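Local coordinates for hydroxymethyldihydropterin pyrophosphokinase-dihydropteroate synthase, putative (Plasmodium vivax, PDB 5Z79), which catalyses two successive steps of folate biosynthesis, pyrophosphorylation of 6-hydroxymethyl-7,8-dihydropterin and condensation of the resulting diphosphate with 4-aminobenzoic acid to give dihydropteroate, at residues A[129-133]-A[217-221]; A[265-270]-A[288-292]; A[578-584]-A[680-685]. Residues are numbered along the deposited sequence.

Interaction 1: residues A[129-133]-A[217-221]; sequences YENEA and TIFEK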
loop_
_atom_site.group_PDB
_atom_site.type_symbol
_atom_site.label_atom_id
_atom_site.label_comp_id
_atom_site.label_asym_id
_atom_site.label_seq_id
_atom_site.Cartn_x
_atom_site.Cartn_y
_atom_site.Cartn_z
ATOM N N TYR A 129 -35.106 -17.462 37.364
ATOM C CA TYR A 129 -34.923 -17.199 35.957
ATOM C C TYR A 129 -33.790 -18.047 35.307
ATOM O O TYR A 129 -33.978 -18.669 34.240
ATOM C CB TYR A 129 -34.626 -15.717 35.761
ATOM C CG TYR A 129 -34.299 -15.380 34.343
ATOM C CD1 TYR A 129 -35.307 -15.133 33.432
ATOM C CD2 TYR A 129 -32.974 -15.348 33.894
ATOM C CE1 TYR A 129 -35.015 -14.851 32.108
ATOM C CE2 TYR A 129 -32.670 -15.054 32.568
ATOM C CZ TYR A 129 -33.700 -14.813 31.687
ATOM O OH TYR A 129 -33.450 -14.530 30.392
ATOM N N GLU A 130 -32.622 -18.068 35.965
ATOM C CA GLU A 130 -31.414 -18.711 35.426
ATOM C C GLU A 130 -31.670 -20.193 35.305
ATOM O O GLU A 130 -31.442 -20.777 34.256
ATOM C CB GLU A 130 -30.188 -18.444 36.296
ATOM C CG GLU A 130 -29.906 -16.970 36.565
ATOM C CD GLU A 130 -28.774 -16.367 35.729
ATOM O OE1 GLU A 130 -29.016 -15.770 34.605
ATOM O OE2 GLU A 130 -27.622 -16.459 36.237
ATOM N N ASN A 131 -32.197 -20.787 36.368
ATOM C CA ASN A 131 -32.524 -22.212 36.372
ATOM C C ASN A 131 -33.338 -22.615 35.172
ATOM O O ASN A 131 -32.994 -23.589 34.523
ATOM C CB ASN A 131 -33.308 -22.598 37.615
ATOM C CG ASN A 131 -32.489 -22.481 38.883
ATOM O OD1 ASN A 131 -31.265 -22.651 38.872
ATOM N ND2 ASN A 131 -33.161 -22.189 39.995
ATOM N N GLU A 132 -34.413 -21.875 34.881
ATOM C CA GLU A 132 -35.353 -22.257 33.815
ATOM C C GLU A 132 -34.780 -22.032 32.452
ATOM O O GLU A 132 -35.138 -22.725 31.506
ATOM C CB GLU A 132 -36.658 -21.464 33.895
ATOM C CG GLU A 132 -37.507 -21.725 35.131
ATOM C CD GLU A 132 -37.878 -23.173 35.285
ATOM O OE1 GLU A 132 -37.559 -23.966 34.389
ATOM O OE2 GLU A 132 -38.480 -23.524 36.308
ATOM N N ALA A 133 -33.916 -21.033 32.353
ATOM C CA ALA A 133 -33.250 -20.743 31.104
ATOM C C ALA A 133 -32.286 -21.852 30.775
ATOM O O ALA A 133 -32.303 -22.391 29.677
ATOM C CB ALA A 133 -32.515 -19.424 31.193
ATOM N N THR A 217 -37.622 -8.902 34.766
ATOM C CA THR A 217 -37.106 -10.265 34.758
ATOM C C THR A 217 -38.290 -11.187 34.825
ATOM O O THR A 217 -38.907 -11.278 35.837
ATOM C CB THR A 217 -36.254 -10.562 36.008
ATOM O OG1 THR A 217 -35.042 -9.802 35.977
ATOM C CG2 THR A 217 -35.888 -12.040 36.096
ATOM N N ILE A 218 -38.586 -11.893 33.750
ATOM C CA ILE A 218 -39.847 -12.625 33.610
ATOM C C ILE A 218 -39.618 -14.044 33.048
ATOM O O ILE A 218 -38.863 -14.227 32.105
ATOM C CB ILE A 218 -40.795 -11.843 32.643
ATOM C CG1 ILE A 218 -41.249 -10.516 33.277
ATOM C CG2 ILE A 218 -41.969 -12.711 32.196
ATOM C CD1 ILE A 218 -41.826 -9.511 32.320
ATOM N N PHE A 219 -40.296 -15.036 33.616
ATOM C CA PHE A 219 -40.398 -16.352 32.985
ATOM C C PHE A 219 -41.772 -17.017 33.186
ATOM O O PHE A 219 -42.083 -17.528 34.257
ATOM C CB PHE A 219 -39.292 -17.261 33.478
ATOM C CG PHE A 219 -38.982 -18.388 32.539
ATOM C CD1 PHE A 219 -39.873 -19.440 32.364
ATOM C CD2 PHE A 219 -37.807 -18.404 31.843
ATOM C CE1 PHE A 219 -39.596 -20.485 31.510
ATOM C CE2 PHE A 219 -37.520 -19.446 30.987
ATOM C CZ PHE A 219 -38.416 -20.489 30.822
ATOM N N GLU A 220 -42.578 -17.000 32.129
ATOM C CA GLU A 220 -43.873 -17.637 32.123
ATOM C C GLU A 220 -43.752 -18.852 31.235
ATOM O O GLU A 220 -43.539 -18.728 30.056
ATOM C CB GLU A 220 -44.972 -16.661 31.655
ATOM C CG GLU A 220 -45.274 -15.538 32.647
ATOM C CD GLU A 220 -45.618 -16.021 34.062
ATOM O OE1 GLU A 220 -46.579 -16.796 34.206
ATOM O OE2 GLU A 220 -44.923 -15.630 35.029
ATOM N N LYS A 221 -43.892 -20.025 31.835
ATOM C CA LYS A 221 -43.386 -21.280 31.271
ATOM C C LYS A 221 -44.294 -21.866 30.230
ATOM O O LYS A 221 -43.811 -22.525 29.308
ATOM C CB LYS A 221 -43.172 -22.353 32.354
ATOM C CG LYS A 221 -41.929 -22.202 33.219
ATOM C CD LYS A 221 -42.092 -22.922 34.550
ATOM C CE LYS A 221 -43.033 -22.117 35.459
ATOM N NZ LYS A 221 -43.691 -22.910 36.543
#

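Interaction 2: residues A[265-270]-A[288-292]; sequences PHVYTK and HSTFE. With APC (diphosphomethylphosphonic acid adenosyl ester), chain H.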
loop_
_atom_site.group_PDB
_atom_site.type_symbol
_atom_site.label_atom_id
_atom_site.label_comp_id
_atom_site.label_asym_id
_atom_site.label_seq_id
_atom_site.Cartn_x
_atom_site.Cartn_y
_atom_site.Cartn_z
ATOM N N PRO A 265 -35.093 -11.333 30.307
ATOM C CA PRO A 265 -34.546 -11.192 28.959
ATOM C C PRO A 265 -34.647 -12.479 28.139
ATOM O O PRO A 265 -34.949 -13.548 28.663
ATOM C CB PRO A 265 -33.072 -10.837 29.211
ATOM C CG PRO A 265 -33.049 -10.233 30.565
ATOM C CD PRO A 265 -34.093 -10.982 31.335
ATOM N N HIS A 266 -34.389 -12.356 26.846
ATOM C CA HIS A 266 -34.412 -13.481 25.943
ATOM C C HIS A 266 -33.448 -14.495 26.506
ATOM O O HIS A 266 -32.476 -14.131 27.167
ATOM C CB HIS A 266 -33.990 -13.026 24.548
ATOM C CG HIS A 266 -34.242 -14.035 23.482
ATOM N ND1 HIS A 266 -33.297 -14.951 23.098
ATOM C CD2 HIS A 266 -35.321 -14.264 22.707
ATOM C CE1 HIS A 266 -33.786 -15.712 22.141
ATOM N NE2 HIS A 266 -35.017 -15.317 21.887
ATOM N N VAL A 267 -33.730 -15.765 26.254
ATOM C CA VAL A 267 -32.957 -16.854 26.825
ATOM C C VAL A 267 -31.490 -16.790 26.441
ATOM O O VAL A 267 -30.615 -17.012 27.288
ATOM C CB VAL A 267 -33.506 -18.219 26.373
ATOM C CG1 VAL A 267 -32.627 -19.357 26.882
ATOM C CG2 VAL A 267 -34.931 -18.413 26.866
ATOM N N TYR A 268 -31.243 -16.501 25.165
ATOM C CA TYR A 268 -29.891 -16.459 24.590
ATOM C C TYR A 268 -29.167 -15.124 24.606
ATOM O O TYR A 268 -28.059 -15.041 24.101
ATOM C CB TYR A 268 -29.930 -16.967 23.162
ATOM C CG TYR A 268 -30.184 -18.429 23.119
ATOM C CD1 TYR A 268 -29.146 -19.340 23.274
ATOM C CD2 TYR A 268 -31.458 -18.916 22.947
ATOM C CE1 TYR A 268 -29.370 -20.692 23.224
ATOM C CE2 TYR A 268 -31.695 -20.275 22.910
ATOM C CZ TYR A 268 -30.642 -21.147 23.042
ATOM O OH TYR A 268 -30.900 -22.476 23.004
ATOM N N THR A 269 -29.751 -14.100 25.211
ATOM C CA THR A 269 -29.188 -12.775 25.095
ATOM C C THR A 269 -27.706 -12.731 25.431
ATOM O O THR A 269 -26.925 -12.147 24.701
ATOM C CB THR A 269 -29.914 -11.734 25.959
ATOM O OG1 THR A 269 -31.313 -11.682 25.615
ATOM C CG2 THR A 269 -29.317 -10.374 25.702
ATOM N N LYS A 270 -27.301 -13.346 26.533
ATOM C CA LYS A 270 -25.903 -13.238 26.959
ATOM C C LYS A 270 -25.049 -14.384 26.448
ATOM O O LYS A 270 -23.858 -14.419 26.717
ATOM C CB LYS A 270 -25.805 -13.055 28.491
ATOM C CG LYS A 270 -25.540 -14.293 29.336
ATOM C CD LYS A 270 -25.853 -14.006 30.810
ATOM C CE LYS A 270 -25.011 -14.772 31.819
ATOM N NZ LYS A 270 -25.671 -14.646 33.153
ATOM N N HIS A 288 -28.308 -5.597 33.044
ATOM C CA HIS A 288 -29.504 -6.144 33.634
ATOM C C HIS A 288 -29.129 -6.784 34.978
ATOM O O HIS A 288 -27.942 -6.820 35.349
ATOM C CB HIS A 288 -30.043 -7.171 32.654
ATOM C CG HIS A 288 -31.435 -7.614 32.914
ATOM N ND1 HIS A 288 -31.719 -8.786 33.573
ATOM C CD2 HIS A 288 -32.627 -7.085 32.551
ATOM C CE1 HIS A 288 -33.027 -8.941 33.654
ATOM N NE2 HIS A 288 -33.604 -7.925 33.032
ATOM N N SER A 289 -30.134 -7.262 35.717
ATOM C CA SER A 289 -29.880 -8.006 36.959
ATOM C C SER A 289 -29.398 -9.446 36.711
ATOM O O SER A 289 -28.787 -10.071 37.568
ATOM C CB SER A 289 -31.120 -8.003 37.830
ATOM O OG SER A 289 -31.411 -6.680 38.204
ATOM N N THR A 290 -29.626 -9.944 35.512
ATOM C CA THR A 290 -29.337 -11.323 35.161
ATOM C C THR A 290 -27.895 -11.458 34.751
ATOM O O THR A 290 -27.337 -12.548 34.734
ATOM C CB THR A 290 -30.292 -11.731 34.025
ATOM O OG1 THR A 290 -31.521 -12.184 34.636
ATOM C CG2 THR A 290 -29.680 -12.797 33.018
ATOM N N PHE A 291 -27.309 -10.316 34.432
ATOM C CA PHE A 291 -25.992 -10.229 33.868
ATOM C C PHE A 291 -24.981 -9.937 34.952
ATOM O O PHE A 291 -25.148 -8.989 35.719
ATOM C CB PHE A 291 -25.937 -9.077 32.893
ATOM C CG PHE A 291 -26.433 -9.413 31.526
ATOM C CD1 PHE A 291 -27.725 -9.824 31.334
ATOM C CD2 PHE A 291 -25.604 -9.288 30.429
ATOM C CE1 PHE A 291 -28.196 -10.109 30.072
ATOM C CE2 PHE A 291 -26.055 -9.575 29.165
ATOM C CZ PHE A 291 -27.356 -9.982 28.983
ATOM N N GLU A 292 -23.919 -10.735 34.995
ATOM C CA GLU A 292 -22.856 -10.528 35.977
ATOM C C GLU A 292 -22.094 -9.221 35.695
ATOM O O GLU A 292 -21.535 -8.626 36.612
ATOM C CB GLU A 292 -21.890 -11.732 36.030
ATOM C CG GLU A 292 -22.452 -12.985 36.718
ATOM C CD GLU A 292 -23.022 -14.031 35.748
ATOM O OE1 GLU A 292 -23.463 -13.684 34.608
ATOM O OE2 GLU A 292 -23.027 -15.221 36.158
HETATM P PG APC H . -34.455 -17.389 18.439
HETATM O O1G APC H . -33.932 -16.630 17.239
HETATM O O2G APC H . -35.680 -16.748 19.048
HETATM O O3G APC H . -33.380 -17.693 19.458
HETATM P PB APC H . -36.176 -19.244 16.960
HETATM O O1B APC H . -35.847 -20.519 16.232
HETATM O O2B APC H . -36.503 -18.069 16.086
HETATM O O3B APC H . -34.953 -18.826 17.893
HETATM P PA APC H . -39.045 -18.553 17.777
HETATM O O1A APC H . -39.487 -18.823 16.365
HETATM O O2A APC H . -38.777 -17.110 18.116
HETATM C C3A APC H . -37.551 -19.539 18.124
HETATM O "O5'" APC H . -40.187 -19.097 18.754
HETATM C "C5'" APC H . -40.059 -20.226 19.656
HETATM C "C4'" APC H . -40.609 -19.847 21.009
HETATM O "O4'" APC H . -39.894 -18.684 21.492
HETATM C "C3'" APC H . -42.102 -19.481 21.061
HETATM O "O3'" APC H . -42.783 -20.334 21.964
HETATM C "C2'" APC H . -42.134 -18.014 21.516
HETATM O "O2'" APC H . -43.131 -17.726 22.470
HETATM C "C1'" APC H . -40.777 -17.838 22.181
HETATM N N9 APC H . -40.262 -16.475 22.109
HETATM C C8 APC H . -40.041 -15.706 20.991
HETATM N N7 APC H . -39.549 -14.516 21.259
HETATM C C5 APC H . -39.432 -14.503 22.642
HETATM C C6 APC H . -38.969 -13.528 23.549
HETATM N N6 APC H . -38.509 -12.335 23.192
HETATM N N1 APC H . -38.980 -13.846 24.863
HETATM C C2 APC H . -39.436 -15.055 25.219
HETATM N N3 APC H . -39.896 -16.048 24.466
HETATM C C4 APC H . -39.867 -15.706 23.172
#

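Interaction 3: residues A[578-584]-A[680-685]; sequences YSRKRFI and GGLAIA. With PAB (4-aminobenzoic acid), chain I; HH2 (6-hydroxymethylpterin-diphosphate), chain G.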
loop_
_atom_site.group_PDB
_atom_site.type_symbol
_atom_site.label_atom_id
_atom_site.label_comp_id
_atom_site.label_asym_id
_atom_site.label_seq_id
_atom_site.Cartn_x
_atom_site.Cartn_y
_atom_site.Cartn_z
ATOM N N TYR A 578 -10.961 13.473 -2.616
ATOM C CA TYR A 578 -9.765 14.266 -2.829
ATOM C C TYR A 578 -9.722 14.931 -4.195
ATOM O O TYR A 578 -8.983 15.893 -4.407
ATOM C CB TYR A 578 -8.563 13.365 -2.726
ATOM C CG TYR A 578 -8.614 12.178 -3.657
ATOM C CD1 TYR A 578 -8.325 12.323 -4.982
ATOM C CD2 TYR A 578 -8.947 10.918 -3.189
ATOM C CE1 TYR A 578 -8.363 11.262 -5.833
ATOM C CE2 TYR A 578 -8.988 9.838 -4.038
ATOM C CZ TYR A 578 -8.684 10.019 -5.368
ATOM O OH TYR A 578 -8.695 8.972 -6.261
ATOM N N SER A 579 -10.506 14.396 -5.119
ATOM C CA SER A 579 -10.302 14.614 -6.543
ATOM C C SER A 579 -10.175 16.060 -7.006
ATOM O O SER A 579 -11.021 16.912 -6.737
ATOM C CB SER A 579 -11.374 13.919 -7.332
ATOM O OG SER A 579 -11.168 14.193 -8.672
ATOM N N ARG A 580 -9.077 16.290 -7.719
ATOM C CA ARG A 580 -8.647 17.584 -8.239
ATOM C C ARG A 580 -8.472 18.719 -7.227
ATOM O O ARG A 580 -8.203 19.843 -7.661
ATOM C CB ARG A 580 -9.552 18.033 -9.375
ATOM C CG ARG A 580 -9.596 17.037 -10.503
ATOM C CD ARG A 580 -10.413 17.572 -11.651
ATOM N NE ARG A 580 -10.377 16.654 -12.779
ATOM C CZ ARG A 580 -11.201 16.697 -13.813
ATOM N NH1 ARG A 580 -12.142 17.617 -13.895
ATOM N NH2 ARG A 580 -11.089 15.812 -14.774
ATOM N N LYS A 581 -8.570 18.448 -5.914
ATOM C CA LYS A 581 -8.411 19.509 -4.903
ATOM C C LYS A 581 -7.004 20.090 -4.868
ATOM O O LYS A 581 -6.088 19.531 -5.455
ATOM C CB LYS A 581 -8.848 19.029 -3.525
ATOM C CG LYS A 581 -10.315 18.629 -3.574
ATOM C CD LYS A 581 -11.012 18.497 -2.230
ATOM C CE LYS A 581 -12.478 18.186 -2.476
ATOM N NZ LYS A 581 -13.217 17.777 -1.245
ATOM N N ARG A 582 -6.857 21.239 -4.215
ATOM C CA ARG A 582 -5.611 22.029 -4.250
ATOM C C ARG A 582 -4.405 21.347 -3.557
ATOM O O ARG A 582 -3.225 21.493 -3.996
ATOM C CB ARG A 582 -5.817 23.387 -3.563
ATOM C CG ARG A 582 -6.752 24.388 -4.229
ATOM C CD ARG A 582 -7.084 25.510 -3.252
ATOM N NE ARG A 582 -7.909 25.039 -2.128
ATOM C CZ ARG A 582 -8.559 25.822 -1.272
ATOM N NH1 ARG A 582 -8.511 27.139 -1.395
ATOM N NH2 ARG A 582 -9.283 25.283 -0.301
ATOM N N PHE A 583 -4.728 20.626 -2.477
ATOM C CA PHE A 583 -3.747 20.106 -1.539
ATOM C C PHE A 583 -2.902 19.052 -2.192
ATOM O O PHE A 583 -1.801 18.782 -1.736
ATOM C CB PHE A 583 -4.445 19.531 -0.277
ATOM C CG PHE A 583 -5.031 18.159 -0.467
ATOM C CD1 PHE A 583 -6.307 18.001 -0.956
ATOM C CD2 PHE A 583 -4.299 17.032 -0.142
ATOM C CE1 PHE A 583 -6.847 16.736 -1.137
ATOM C CE2 PHE A 583 -4.833 15.767 -0.311
ATOM C CZ PHE A 583 -6.115 15.618 -0.815
ATOM N N ILE A 584 -3.438 18.442 -3.243
ATOM C CA ILE A 584 -2.701 17.443 -4.004
ATOM C C ILE A 584 -1.407 18.013 -4.587
ATOM O O ILE A 584 -0.311 17.498 -4.348
ATOM C CB ILE A 584 -3.581 16.882 -5.130
ATOM C CG1 ILE A 584 -4.649 15.987 -4.509
ATOM C CG2 ILE A 584 -2.745 16.100 -6.154
ATOM C CD1 ILE A 584 -5.791 15.713 -5.454
ATOM N N GLY A 680 -1.687 12.701 -9.171
ATOM C CA GLY A 680 -1.634 12.656 -7.707
ATOM C C GLY A 680 -2.937 12.102 -7.117
ATOM O O GLY A 680 -2.944 11.340 -6.157
ATOM N N GLY A 681 -4.050 12.484 -7.716
ATOM C CA GLY A 681 -5.305 11.835 -7.430
ATOM C C GLY A 681 -5.143 10.336 -7.365
ATOM O O GLY A 681 -5.519 9.703 -6.387
ATOM N N LEU A 682 -4.545 9.770 -8.401
ATOM C CA LEU A 682 -4.400 8.322 -8.520
ATOM C C LEU A 682 -3.532 7.723 -7.406
ATOM O O LEU A 682 -3.681 6.569 -7.049
ATOM C CB LEU A 682 -3.865 7.977 -9.905
ATOM C CG LEU A 682 -4.774 8.357 -11.078
ATOM C CD1 LEU A 682 -4.062 8.375 -12.432
ATOM C CD2 LEU A 682 -5.966 7.419 -11.144
ATOM N N ALA A 683 -2.644 8.528 -6.849
ATOM C CA ALA A 683 -1.826 8.128 -5.718
ATOM C C ALA A 683 -2.647 7.988 -4.438
ATOM O O ALA A 683 -2.487 7.045 -3.658
ATOM C CB ALA A 683 -0.723 9.140 -5.508
ATOM N N ILE A 684 -3.539 8.921 -4.210
ATOM C CA ILE A 684 -4.447 8.787 -3.090
ATOM C C ILE A 684 -5.389 7.611 -3.329
ATOM O O ILE A 684 -5.766 6.914 -2.420
ATOM C CB ILE A 684 -5.227 10.094 -2.873
ATOM C CG1 ILE A 684 -4.236 11.223 -2.558
ATOM C CG2 ILE A 684 -6.222 9.930 -1.730
ATOM C CD1 ILE A 684 -4.636 12.560 -3.121
ATOM N N ALA A 685 -5.760 7.395 -4.571
ATOM C CA ALA A 685 -6.617 6.288 -4.896
ATOM C C ALA A 685 -5.985 4.970 -4.500
ATOM O O ALA A 685 -6.666 4.092 -4.005
ATOM C CB ALA A 685 -6.925 6.294 -6.376
HETATM C "C1'" PAB I . -9.946 22.665 -2.672
HETATM O "O1'" PAB I . -9.319 22.462 -3.734
HETATM O "O2'" PAB I . -9.361 23.009 -1.619
HETATM C C1 PAB I . -11.438 22.527 -2.678
HETATM C C2 PAB I . -12.106 22.424 -3.892
HETATM C C3 PAB I . -13.484 22.305 -3.911
HETATM C C4 PAB I . -14.192 22.291 -2.719
HETATM C C5 PAB I . -13.539 22.398 -1.501
HETATM C C6 PAB I . -12.157 22.516 -1.485
HETATM N N4 PAB I . -15.533 22.183 -2.764
HETATM N N1 HH2 G . -16.270 17.823 -2.382
HETATM C C2 HH2 G . -16.921 18.530 -3.338
HETATM C C3 HH2 G . -18.279 18.335 -3.568
HETATM N N4 HH2 G . -18.989 17.442 -2.864
HETATM N N5 HH2 G . -19.078 15.808 -1.182
HETATM C C6 HH2 G . -18.452 15.090 -0.219
HETATM N N6 HH2 G . -19.175 14.193 0.501
HETATM N N7 HH2 G . -17.140 15.231 0.062
HETATM C C8 HH2 G . -16.339 16.087 -0.590
HETATM O O8 HH2 G . -15.118 16.171 -0.297
HETATM C C9 HH2 G . -16.952 16.918 -1.655
HETATM C C10 HH2 G . -18.394 16.713 -1.906
HETATM C C11 HH2 G . -16.173 19.518 -4.210
HETATM O O4 HH2 G . -15.820 18.884 -5.478
HETATM P P1 HH2 G . -16.474 19.218 -6.935
HETATM O O1P HH2 G . -15.558 18.842 -8.057
HETATM O O2P HH2 G . -17.933 18.783 -7.020
HETATM O O3P HH2 G . -16.414 20.831 -6.881
HETATM P P2 HH2 G . -17.706 21.800 -6.746
HETATM O O4P HH2 G . -18.823 21.194 -7.596
HETATM O O5P HH2 G . -17.086 23.106 -7.203
HETATM O O6P HH2 G . -18.065 21.772 -5.278
#

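Interaction 1: residues A[129-133]-A[217-221]
T217 leads into a short edge strand, and its methyl group meets the helix first: CG2 lies 3.9 Å from CB of Y129. A small branched residue fits here, because the methyl can pack against the tyrosine while the backbone bonds to V124 and E123. At I218 the CA-to-CB bond points away from the helix, and the side chain packs on L262 and S119. Its carbonyl remains on the near side, with O 3.9 Å from CE1 of Y129, at the edge of the tyrosine ring; the hydroxyl of that ring is hydrogen-bonded to the carbonyl of P265. F219 then points toward the helix and makes the heart of the contact. One face of its ring receives CB of E132 in a CH-pi contact, 3.6 Å from the ring centroid, so that a partly exposed glutamate offers an aliphatic carbon to the aromatic. At the ring edge CD2 of F219 lies 4.4 Å from CD1 of Y129; CE2 of F219 lies 4.2 Å from N of A133, whose small side chain leaves room for the phenyl. In the HPPK domain, helix 126-146 thus covers the two-stranded antiparallel sheet of 218-220 and 262-264; the axes of segment 129-133 and strand 218-220 approach to 9.1 Å at 50°. The partner strand supplies L262 and C263 to the pocket of the ATP analogue APC, about 7 Å from the F219 side chain. E220 faces elsewhere, salt-bridged to R122 and bonded through its backbone to L262. K221, at the exposed end, lays its methylene CD 4.1 Å from OE2 of E132.

Interaction 2: residues A[265-270]-A[288-292]
This is a loop-to-loop contact in the HPPK domain: residues 265-270, between strand 262-264 and helix 273-282, meet residues 288-292, which follow that same helix. The first loop contains a type I beta turn from H266 to T269, with OG1 of T269 bonded to the H266 carbonyl oxygen at 3.1 Å, and it belongs to the nucleotide site: H266 NE2 donates to O2G of APC at 3.2 Å. Behind the ligand, P265 follows a cis peptide bond and sets its puckered ring over one face of the H288 imidazole, CG 3.4 Å from the ring centroid in a CH-pi contact. The imidazole is fixed from both nitrogens, ND1 accepting from N of T290 and NE2 bonded to the carbonyl of Y216, so proline meets a ring with little freedom to turn. Farther along, F291 fills the space beside the turn. Its CZ is 3.8 Å from CG2 of T269 and 3.5 Å from CB of K270, a greasy surface made of a methyl and a lysine's aliphatic start. A long side chain suits position 270 because CB can touch the phenyl while the chain extends past it to bring the ammonium to polar partners. There K270 NZ donates to T290 O at 3.1 Å and closes a salt bridge with OE1 of E292 at 2.8 Å.

Interaction 3: residues A[578-584]-A[680-685]
The main knob of this interface is I684, a branched side chain on helix 671-691 that enters a hollow lined by Y578, F583 and I584. Its CB sits over one face of the Y578 ring, 3.9 Å from the centroid in a CH-pi contact, and its CG2 presses to 3.2 Å from CD2 of the same ring. CD1 reaches the far wall, 3.7 Å from CG1 of I584 and 4.1 Å from CZ of F583. A complementary bump runs the other way: I584 settles into a dip in the helix surface at G680 and G681, with CG2 3.9 Å from CA of G680. Glycine suits this dip, since a beta carbon on G680 would come within 2.7 Å of I584 CG2, and one on G681 would stand 3.5 Å from CE1 of Y578. The Y578 ring slides along this shallow side, bringing OH 3.2 Å from CB of A685, where a small methyl leaves space for it. What the packing backs is an active-site loop of the dihydropteroate synthase TIM barrel. A type II turn from Y578 ends at K581, whose NZ bonds to O8 of the pterin substrate HH2 at 2.7 Å; R582, the next residue, holds the carboxylate of 4-aminobenzoic acid through backbone N and NE, NE to O2' at 2.5 Å. The loop follows barrel strand 575-576 and leads into helix 582-585. F583 also leans on helix 556-564 and Y578 on T704 of helix 701-714, while L682 and I684 pack on L682 and V710 of the second subunit.

From the N terminus, interaction 1 comes first, closing an 83-residue span and tying helix 126-146 to the small sheet of the HPPK domain. Interaction 2 opens after it has closed and spans only 17 residues, bracketing helix 273-282; interaction 3 follows later still, across 95 residues. The three are in series, neither nested nor crossed. Interactions 1 and 2 nevertheless form one continuous patch: their centres are 10 Å apart, and T217 packs on H288, OG1 of T217 lying 3.2 Å from CE1 of H288. Interaction 3 belongs to the synthase barrel, its centre about 60 Å from that of interaction 1 and 50 Å from that of interaction 2, across the chain's centre.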